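PDB 2QLK: fiber from Human adenovirus 35, which attaches the virus to host cells, with its head domain (knob), the part given here, binding the receptor CD46. Local coordinates for residues Ala80-Leu86 / Ile179-Leu185. Numbering follows the deposited sequence.
Sequences ANIQLRL and IQFEWNL
A80-L86 and I179-L185 run antiparallel, their axes 4.6 Å apart at 172°, with hydrogen-bonded pairs A80/L185, I82/W183, L84/F181 and L86/I179, each closed by two N-H...O=C bonds. The bond from F181 N to L84 O, 2.7 Å, is nearly straight. Between these pairs, CA-H groups lean on the same carbonyls, as from E182 CA to I82 O at 3.2 Å. The hydrogen-bonded pairs send apolar side chains to one face. There L84 CD2 reaches W183 CZ3 at 3.7 Å, diagonally across the strands, and I82 CG2 touches W183 CE3 at 3.9 Å. L86 CG sits at the edge of the F181 ring. L47, L49, V62 and L64 of the facing sheet pack against this face in the core of the knob's beta-sandwich.

The other face is polar. Q83 NE2 donates to E182 OE1 at 2.8 Å, bent (137°) and with OE1 lying out of the plane of the Q83 amide. Q83 and Q180 both set CG anti to the backbone N and run on extended, which brings their amides into a stack with planes 18° apart. Q180 also lies alongside R85, its NE2 3.2 Å from R85 CG, but the guanidinium continues to a salt bridge with D100. The contact thus joins edge strand 79-88 to its sheet, apolar toward the sandwich interior and hydrophilic outside, where the bond from Q83 probably steadies the E182 carboxylate.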
loop_
_atom_site.group_PDB
_atom_site.type_symbol
_atom_site.label_atom_id
_atom_site.label_comp_id
_atom_site.label_asym_id
_atom_site.label_seq_id
_atom_site.Cartn_x
_atom_site.Cartn_y
_atom_site.Cartn_z
ATOM N N ALA A 80 -7.703 18.434 -13.419
ATOM C CA ALA A 80 -8.905 17.620 -13.610
ATOM C C ALA A 80 -9.295 16.965 -12.301
ATOM O O ALA A 80 -8.465 16.770 -11.415
ATOM C CB ALA A 80 -8.658 16.565 -14.668
ATOM N N ASN A 81 -10.561 16.620 -12.182
ATOM C CA ASN A 81 -11.053 16.000 -10.974
ATOM C C ASN A 81 -12.136 15.015 -11.374
ATOM O O ASN A 81 -12.996 15.307 -12.213
ATOM C CB ASN A 81 -11.634 17.051 -10.033
ATOM C CG ASN A 81 -12.162 16.446 -8.756
ATOM O OD1 ASN A 81 -11.397 16.111 -7.847
ATOM N ND2 ASN A 81 -13.480 16.283 -8.682
ATOM N N ILE A 82 -12.066 13.832 -10.792
ATOM C CA ILE A 82 -13.013 12.787 -11.059
ATOM C C ILE A 82 -13.450 12.305 -9.697
ATOM O O ILE A 82 -12.617 12.086 -8.809
ATOM C CB ILE A 82 -12.356 11.663 -11.815
ATOM C CG1 ILE A 82 -11.942 12.182 -13.204
ATOM C CG2 ILE A 82 -13.284 10.435 -11.831
ATOM C CD1 ILE A 82 -11.153 11.193 -14.040
ATOM N N GLN A 83 -14.755 12.174 -9.519
ATOM C CA GLN A 83 -15.306 11.720 -8.256
ATOM C C GLN A 83 -16.294 10.596 -8.496
ATOM O O GLN A 83 -17.095 10.643 -9.420
ATOM C CB GLN A 83 -16.015 12.870 -7.547
ATOM C CG GLN A 83 -16.479 12.502 -6.142
ATOM C CD GLN A 83 -17.265 13.615 -5.472
ATOM O OE1 GLN A 83 -18.455 13.796 -5.740
ATOM N NE2 GLN A 83 -16.594 14.377 -4.598
ATOM N N LEU A 84 -16.241 9.576 -7.657
ATOM C CA LEU A 84 -17.153 8.452 -7.804
ATOM C C LEU A 84 -17.658 8.149 -6.409
ATOM O O LEU A 84 -16.874 7.817 -5.514
ATOM C CB LEU A 84 -16.414 7.242 -8.390
ATOM C CG LEU A 84 -16.593 6.727 -9.831
ATOM C CD1 LEU A 84 -17.482 7.650 -10.696
ATOM C CD2 LEU A 84 -15.227 6.532 -10.451
ATOM N N ARG A 85 -18.964 8.268 -6.218
ATOM C CA ARG A 85 -19.568 8.004 -4.915
ATOM C C ARG A 85 -20.345 6.695 -4.870
ATOM O O ARG A 85 -21.185 6.420 -5.739
ATOM C CB ARG A 85 -20.517 9.127 -4.544
ATOM C CG ARG A 85 -19.915 10.520 -4.559
ATOM C CD ARG A 85 -21.042 11.546 -4.654
ATOM N NE ARG A 85 -21.885 11.267 -5.819
ATOM C CZ ARG A 85 -23.167 11.608 -5.936
ATOM N NH1 ARG A 85 -23.789 12.254 -4.952
ATOM N NH2 ARG A 85 -23.836 11.285 -7.039
ATOM N N LEU A 86 -20.070 5.887 -3.852
ATOM C CA LEU A 86 -20.773 4.641 -3.665
ATOM C C LEU A 86 -21.577 4.760 -2.375
ATOM O O LEU A 86 -21.026 5.098 -1.333
ATOM C CB LEU A 86 -19.807 3.469 -3.541
ATOM C CG LEU A 86 -18.739 3.205 -4.605
ATOM C CD1 LEU A 86 -18.499 1.694 -4.708
ATOM C CD2 LEU A 86 -19.157 3.753 -5.917
ATOM N N ILE A 179 -18.660 5.149 0.377
ATOM C CA ILE A 179 -17.276 5.079 -0.054
ATOM C C ILE A 179 -17.234 5.999 -1.266
ATOM O O ILE A 179 -17.948 5.770 -2.258
ATOM C CB ILE A 179 -16.883 3.671 -0.506
ATOM C CG1 ILE A 179 -17.037 2.691 0.654
ATOM C CG2 ILE A 179 -15.430 3.681 -1.033
ATOM C CD1 ILE A 179 -16.544 1.282 0.334
ATOM N N GLN A 180 -16.435 7.055 -1.155
ATOM C CA GLN A 180 -16.267 8.030 -2.218
ATOM C C GLN A 180 -14.814 8.050 -2.687
ATOM O O GLN A 180 -13.905 8.182 -1.869
ATOM C CB GLN A 180 -16.629 9.430 -1.738
ATOM C CG GLN A 180 -16.582 10.457 -2.858
ATOM C CD GLN A 180 -16.919 11.871 -2.388
ATOM O OE1 GLN A 180 -16.064 12.597 -1.873
ATOM N NE2 GLN A 180 -18.169 12.261 -2.568
ATOM N N PHE A 181 -14.605 7.940 -4.000
ATOM C CA PHE A 181 -13.249 7.944 -4.554
ATOM C C PHE A 181 -13.083 9.243 -5.292
ATOM O O PHE A 181 -13.995 9.680 -5.994
ATOM C CB PHE A 181 -13.067 6.805 -5.581
ATOM C CG PHE A 181 -13.137 5.417 -4.998
ATOM C CD1 PHE A 181 -12.022 4.849 -4.357
ATOM C CD2 PHE A 181 -14.317 4.691 -5.054
ATOM C CE1 PHE A 181 -12.100 3.567 -3.774
ATOM C CE2 PHE A 181 -14.407 3.410 -4.475
ATOM C CZ PHE A 181 -13.300 2.847 -3.831
ATOM N N GLU A 182 -11.928 9.876 -5.144
ATOM C CA GLU A 182 -11.684 11.079 -5.896
ATOM C C GLU A 182 -10.239 11.141 -6.397
ATOM O O GLU A 182 -9.305 10.958 -5.620
ATOM C CB GLU A 182 -12.024 12.309 -5.060
ATOM C CG GLU A 182 -11.926 13.588 -5.856
ATOM C CD GLU A 182 -12.594 14.760 -5.162
ATOM O OE1 GLU A 182 -13.847 14.785 -5.117
ATOM O OE2 GLU A 182 -11.862 15.647 -4.657
ATOM N N TRP A 183 -10.067 11.341 -7.704
ATOM C CA TRP A 183 -8.739 11.464 -8.318
ATOM C C TRP A 183 -8.584 12.910 -8.772
ATOM O O TRP A 183 -9.499 13.489 -9.352
ATOM C CB TRP A 183 -8.598 10.589 -9.554
ATOM C CG TRP A 183 -8.591 9.121 -9.283
ATOM C CD1 TRP A 183 -7.504 8.319 -9.164
ATOM C CD2 TRP A 183 -9.737 8.278 -9.140
ATOM N NE1 TRP A 183 -7.893 7.004 -8.961
ATOM C CE2 TRP A 183 -9.261 6.952 -8.945
ATOM C CE3 TRP A 183 -11.128 8.511 -9.159
ATOM C CZ2 TRP A 183 -10.126 5.859 -8.774
ATOM C CZ3 TRP A 183 -11.985 7.424 -8.994
ATOM C CH2 TRP A 183 -11.479 6.112 -8.802
ATOM N N ASN A 184 -7.412 13.474 -8.545
ATOM C CA ASN A 184 -7.162 14.843 -8.907
ATOM C C ASN A 184 -5.838 14.977 -9.651
ATOM O O ASN A 184 -4.781 14.529 -9.188
ATOM C CB ASN A 184 -7.130 15.705 -7.653
ATOM C CG ASN A 184 -6.911 17.172 -7.967
ATOM O OD1 ASN A 184 -7.835 17.877 -8.399
ATOM N ND2 ASN A 184 -5.684 17.640 -7.770
ATOM N N LEU A 185 -5.907 15.594 -10.815
ATOM C CA LEU A 185 -4.721 15.845 -11.611
ATOM C C LEU A 185 -4.392 17.341 -11.460
ATOM O O LEU A 185 -5.234 18.199 -11.711
ATOM C CB LEU A 185 -4.974 15.548 -13.089
ATOM C CG LEU A 185 -3.833 16.156 -13.943
ATOM C CD1 LEU A 185 -2.515 15.352 -13.768
ATOM C CD2 LEU A 185 -4.252 16.207 -15.393
#